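Local coordinates for protein osa (Shigella flexneri, PDB 4O7K) that suppresses the oncogenicity of Agrobacterium tumefaciens and acts as a plasmid fertility inhibition factor of the ParB/Srx superfamily, at residues A[66-71]-A[118-123]; A[156-161]-A[165-170]. The protein carries 1 engineered substitution. All blocks are in the same frame, centred on the assembly; numbering follows the deposited sequence.

Interaction 1 (A[66-71]-A[118-123])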
# COMPACT_ATOMS: atom_id res chain seq x y z
N ASP A 66 -2.32 -14.45 -8.12
CA ASP A 66 -2.31 -13.04 -7.75
C ASP A 66 -1.15 -12.32 -8.43
O ASP A 66 -0.22 -12.95 -8.93
CB ASP A 66 -2.19 -12.86 -6.25
CG ASP A 66 -3.43 -13.27 -5.50
OD1 ASP A 66 -4.54 -13.20 -6.07
OD2 ASP A 66 -3.29 -13.66 -4.32
N PHE A 67 -1.21 -11.00 -8.44
CA PHE A 67 -0.14 -10.18 -8.99
C PHE A 67 0.35 -9.19 -7.95
O PHE A 67 -0.43 -8.70 -7.14
CB PHE A 67 -0.62 -9.42 -10.23
CG PHE A 67 -0.63 -10.25 -11.48
CD1 PHE A 67 -1.58 -11.24 -11.66
CD2 PHE A 67 0.32 -10.04 -12.46
CE1 PHE A 67 -1.57 -12.01 -12.81
CE2 PHE A 67 0.33 -10.80 -13.61
CZ PHE A 67 -0.61 -11.79 -13.78
N ILE A 68 1.65 -8.92 -7.96
CA ILE A 68 2.19 -7.90 -7.07
C ILE A 68 2.34 -6.59 -7.82
O ILE A 68 2.82 -6.55 -8.96
CB ILE A 68 3.53 -8.35 -6.48
CG1 ILE A 68 3.29 -9.43 -5.42
CG2 ILE A 68 4.26 -7.15 -5.86
CD1 ILE A 68 4.47 -10.35 -5.21
N VAL A 69 1.91 -5.51 -7.18
CA VAL A 69 2.16 -4.17 -7.67
C VAL A 69 2.93 -3.40 -6.60
O VAL A 69 2.54 -3.36 -5.43
CB VAL A 69 0.85 -3.43 -8.00
CG1 VAL A 69 1.16 -2.07 -8.62
CG2 VAL A 69 -0.02 -4.28 -8.94
N TYR A 70 4.06 -2.83 -7.00
CA TYR A 70 4.80 -1.93 -6.11
C TYR A 70 4.22 -0.55 -6.29
O TYR A 70 4.26 0.01 -7.39
CB TYR A 70 6.29 -1.94 -6.44
CG TYR A 70 6.92 -3.29 -6.25
CD1 TYR A 70 7.07 -3.84 -4.98
CD2 TYR A 70 7.35 -4.03 -7.34
CE1 TYR A 70 7.64 -5.09 -4.81
CE2 TYR A 70 7.90 -5.28 -7.18
CZ TYR A 70 8.05 -5.79 -5.92
OH TYR A 70 8.62 -7.03 -5.77
N VAL A 71 3.67 0.01 -5.22
CA VAL A 71 2.99 1.29 -5.39
C VAL A 71 3.73 2.44 -4.75
O VAL A 71 4.41 2.30 -3.73
CB VAL A 71 1.52 1.26 -4.84
CG1 VAL A 71 0.71 0.17 -5.52
CG2 VAL A 71 1.51 1.08 -3.34
N VAL A 118 4.69 -9.01 7.95
CA VAL A 118 3.27 -8.73 7.75
C VAL A 118 2.83 -9.09 6.33
O VAL A 118 3.42 -8.63 5.36
CB VAL A 118 2.98 -7.24 8.02
CG1 VAL A 118 1.48 -6.93 7.78
CG2 VAL A 118 3.39 -6.88 9.44
N PRO A 119 1.78 -9.92 6.19
CA PRO A 119 1.26 -10.24 4.86
C PRO A 119 0.76 -9.00 4.11
O PRO A 119 0.30 -8.04 4.74
CB PRO A 119 0.11 -11.21 5.16
CG PRO A 119 0.49 -11.82 6.48
CD PRO A 119 1.12 -10.70 7.25
N LEU A 120 0.87 -9.03 2.79
CA LEU A 120 0.44 -7.91 1.96
C LEU A 120 -1.06 -7.67 2.03
O LEU A 120 -1.84 -8.59 2.27
CB LEU A 120 0.83 -8.16 0.50
CG LEU A 120 2.33 -8.32 0.24
CD1 LEU A 120 2.56 -8.47 -1.26
CD2 LEU A 120 3.07 -7.14 0.81
N ALA A 121 -1.45 -6.43 1.79
CA ALA A 121 -2.84 -6.05 1.55
C ALA A 121 -3.30 -6.55 0.20
O ALA A 121 -2.52 -6.62 -0.76
CB ALA A 121 -2.99 -4.55 1.64
N ASP A 122 -4.58 -6.89 0.13
CA ASP A 122 -5.25 -7.25 -1.12
C ASP A 122 -6.17 -6.11 -1.55
O ASP A 122 -7.15 -5.81 -0.87
CB ASP A 122 -6.05 -8.54 -0.95
CG ASP A 122 -5.16 -9.74 -0.68
OD1 ASP A 122 -4.69 -10.36 -1.66
OD2 ASP A 122 -4.92 -10.05 0.50
N VAL A 123 -5.84 -5.46 -2.66
CA VAL A 123 -6.58 -4.28 -3.08
C VAL A 123 -7.11 -4.45 -4.50
O VAL A 123 -6.80 -5.42 -5.19
CB VAL A 123 -5.73 -3.00 -3.03
CG1 VAL A 123 -5.15 -2.79 -1.61
CG2 VAL A 123 -4.62 -3.07 -4.07
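I68 and L120 meet through a single pair of aliphatic carbons, I68 CG1 lying 4.3 Å from L120 CD1. The two backbones stay well apart, with 9.2 Å between the CA atoms of I68 and L120, and the segments bury only 79 Å² against each other. L120 spans its share of the gap by extending fully: CG stands anti to its own carbonyl carbon (chi1 -60°) and CD1 anti to CA (chi2 -176°), which drives one methyl toward the strand. I68 offers the CG1 methylene, while its other branch, CG2, packs 4.0 Å above one face of the Y70 ring, offset toward the rim. L157 touches both I68 and L120 and completes this apolar patch.

The second meeting is polar. D66 and D122 bring their carboxylates to 4.5 Å, measured from OD2 of D66 to OD1 of D122, with no hydrogen bond between them. D66 OD2 instead accepts a hydrogen bond from the backbone N of A63. Chemically, the contact is a thin apolar touch beside two like charges, which may raise the pKa of one aspartate, although the A63 bond should favour charge on D66.

Interaction 2 (A[156-161]-A[165-170]); sequences VLSRDE and VMLAEH. With IPA (isopropyl alcohol), chain F.
This is a local strand-to-helix contact: segment 156-161 runs off strand 153-158 through a short turn to E161, first residue of helix 161-171, and segment 165-170 lies farther along that helix, which folds back over the strand. One part is apolar, one runs along the helix backbone, and together the segments bury 176 Å².

The apolar part joins S158 and L167, whose CA atoms lie 8.3 Å apart and whose CB atoms both point toward the opposing segment. L167 CD1 is 3.7 Å from S158 CB and almost as near to its OG. The serine hydroxyl oxygen is anti to the backbone N (chi1 169°), an orientation that lets both CB and OG meet the leucine methyl. L167 also touches P125 of strand 118-128, so its side chain is buried between strands.

The backbone part is an i to i+4 bond at the helix start, from V165 N to E161 O at 2.8 Å, with an N-H...O angle of 152°. V165 CG2 lies beside its own backbone N, and this brings the methyl to 3.3 Å from the same E161 O. The side chains touch only at inner carbons, E161 CG being 4.3 Å from V165 CG2, and the carboxylate leads away.

Just before the helix, D160 occupies the N-cap position: its side chain caps a backbone N of the first turn, and OD1 also bonds to the hydroxyl of S163. At the far end, the H170 ring stacks with F132; an isopropyl alcohol, probably from the crystallisation liquor, sits at its edge, but H170 ND1 and the alcohol O2 approach too closely, leaving their bond doubtful. The arrangement is that of a beta-alpha unit, a strand passing through an aspartate N-cap into the helix that packs against it.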
# COMPACT_ATOMS: atom_id res chain seq x y z
N VAL A 156 1.58 -4.44 -2.98
CA VAL A 156 0.21 -4.83 -2.67
C VAL A 156 -0.16 -5.96 -3.62
O VAL A 156 0.53 -6.19 -4.62
CB VAL A 156 -0.80 -3.66 -2.82
CG1 VAL A 156 -0.52 -2.56 -1.80
CG2 VAL A 156 -0.77 -3.10 -4.25
N LEU A 157 -1.24 -6.66 -3.29
CA LEU A 157 -1.69 -7.82 -4.07
C LEU A 157 -2.97 -7.50 -4.85
O LEU A 157 -3.86 -6.85 -4.33
CB LEU A 157 -1.95 -9.01 -3.14
CG LEU A 157 -0.71 -9.69 -2.55
CD1 LEU A 157 -1.14 -10.66 -1.47
CD2 LEU A 157 0.03 -10.42 -3.67
N SER A 158 -3.02 -7.99 -6.08
CA SER A 158 -4.14 -7.78 -6.97
C SER A 158 -4.58 -9.11 -7.56
O SER A 158 -3.75 -9.99 -7.81
CB SER A 158 -3.77 -6.79 -8.08
OG SER A 158 -4.75 -6.75 -9.09
N ARG A 159 -5.88 -9.24 -7.80
CA ARG A 159 -6.53 -10.50 -8.11
C ARG A 159 -6.17 -11.07 -9.48
O ARG A 159 -6.24 -12.28 -9.70
CB ARG A 159 -8.06 -10.29 -8.02
CG ARG A 159 -8.88 -11.42 -7.42
CD ARG A 159 -10.36 -11.00 -7.29
NE ARG A 159 -10.51 -9.84 -6.40
CZ ARG A 159 -11.34 -8.81 -6.61
NH1 ARG A 159 -12.13 -8.77 -7.68
NH2 ARG A 159 -11.38 -7.81 -5.73
N ASP A 160 -5.81 -10.20 -10.42
CA ASP A 160 -5.60 -10.61 -11.81
C ASP A 160 -4.76 -9.61 -12.59
O ASP A 160 -4.52 -8.49 -12.14
CB ASP A 160 -6.96 -10.81 -12.51
CG ASP A 160 -7.83 -9.58 -12.44
OD1 ASP A 160 -7.60 -8.64 -13.23
OD2 ASP A 160 -8.74 -9.54 -11.60
N GLU A 161 -4.31 -10.02 -13.77
CA GLU A 161 -3.33 -9.24 -14.51
C GLU A 161 -3.86 -7.85 -14.89
O GLU A 161 -3.17 -6.85 -14.67
CB GLU A 161 -2.87 -9.97 -15.77
CG GLU A 161 -1.70 -9.28 -16.45
CD GLU A 161 -1.09 -10.10 -17.56
OE1 GLU A 161 -1.77 -11.00 -18.09
OE2 GLU A 161 0.08 -9.85 -17.91
N VAL A 165 -2.42 -4.33 -13.80
CA VAL A 165 -1.87 -3.36 -14.73
C VAL A 165 -2.54 -2.00 -14.54
O VAL A 165 -1.87 -0.96 -14.60
CB VAL A 165 -2.00 -3.85 -16.20
CG1 VAL A 165 -1.70 -2.72 -17.17
CG2 VAL A 165 -1.05 -5.02 -16.45
N MET A 166 -3.85 -2.00 -14.27
CA MET A 166 -4.59 -0.78 -13.97
C MET A 166 -4.08 -0.09 -12.71
O MET A 166 -3.90 1.13 -12.69
CB MET A 166 -6.08 -1.11 -13.81
CG MET A 166 -6.98 0.05 -14.11
SD MET A 166 -8.71 -0.48 -13.95
CE MET A 166 -8.74 -1.94 -14.98
N LEU A 167 -3.85 -0.86 -11.64
CA LEU A 167 -3.23 -0.31 -10.44
C LEU A 167 -1.86 0.30 -10.75
O LEU A 167 -1.57 1.45 -10.39
CB LEU A 167 -3.09 -1.40 -9.37
CG LEU A 167 -4.40 -1.79 -8.68
CD1 LEU A 167 -4.24 -3.12 -7.94
CD2 LEU A 167 -4.87 -0.70 -7.73
N ALA A 168 -1.00 -0.47 -11.42
CA ALA A 168 0.32 0.02 -11.79
C ALA A 168 0.23 1.32 -12.59
O ALA A 168 0.97 2.27 -12.32
CB ALA A 168 1.08 -1.05 -12.57
N GLU A 169 -0.71 1.38 -13.54
CA GLU A 169 -0.93 2.60 -14.32
C GLU A 169 -1.14 3.83 -13.45
O GLU A 169 -0.48 4.86 -13.65
CB GLU A 169 -2.14 2.44 -15.24
CG GLU A 169 -2.49 3.73 -15.98
CD GLU A 169 -3.77 3.61 -16.80
OE1 GLU A 169 -4.30 2.49 -16.93
OE2 GLU A 169 -4.24 4.65 -17.31
N HIS A 170 -2.05 3.74 -12.49
CA HIS A 170 -2.43 4.91 -11.71
C HIS A 170 -1.55 5.17 -10.48
O HIS A 170 -1.33 6.32 -10.13
CB HIS A 170 -3.90 4.79 -11.28
CG HIS A 170 -4.86 4.87 -12.42
ND1 HIS A 170 -5.40 6.05 -12.86
CD2 HIS A 170 -5.36 3.90 -13.24
CE1 HIS A 170 -6.20 5.82 -13.89
NE2 HIS A 170 -6.19 4.53 -14.14
C1 IPA F . -6.68 10.01 -11.31
C2 IPA F . -5.56 9.42 -12.15
C3 IPA F . -4.30 10.28 -12.05
O2 IPA F . -5.25 8.12 -11.68

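How the interactions relate
Segment 156-161 is the element that ties the two contacts together, their centres being 9 Å apart. Its strand pairs antiparallel with 67-72, where F67 N to S158 O measures 2.8 Å, a probable hydrogen bond. Toward 118-123, L157 N is likewise 2.8 Å from A121 O, and D122 OD1 packs 3.4 Å from L157 CB. The end of strand 153-158 thus bridges the two segments of interaction 1, consistent with their sparse direct contact. Interaction 2 adds the helix: F67 CE1 lies 3.5 Å from E161 N, which sits over the ring face, offset toward the rim, at the start of the helix. The isopropyl alcohol touches the H170 end of interaction 2.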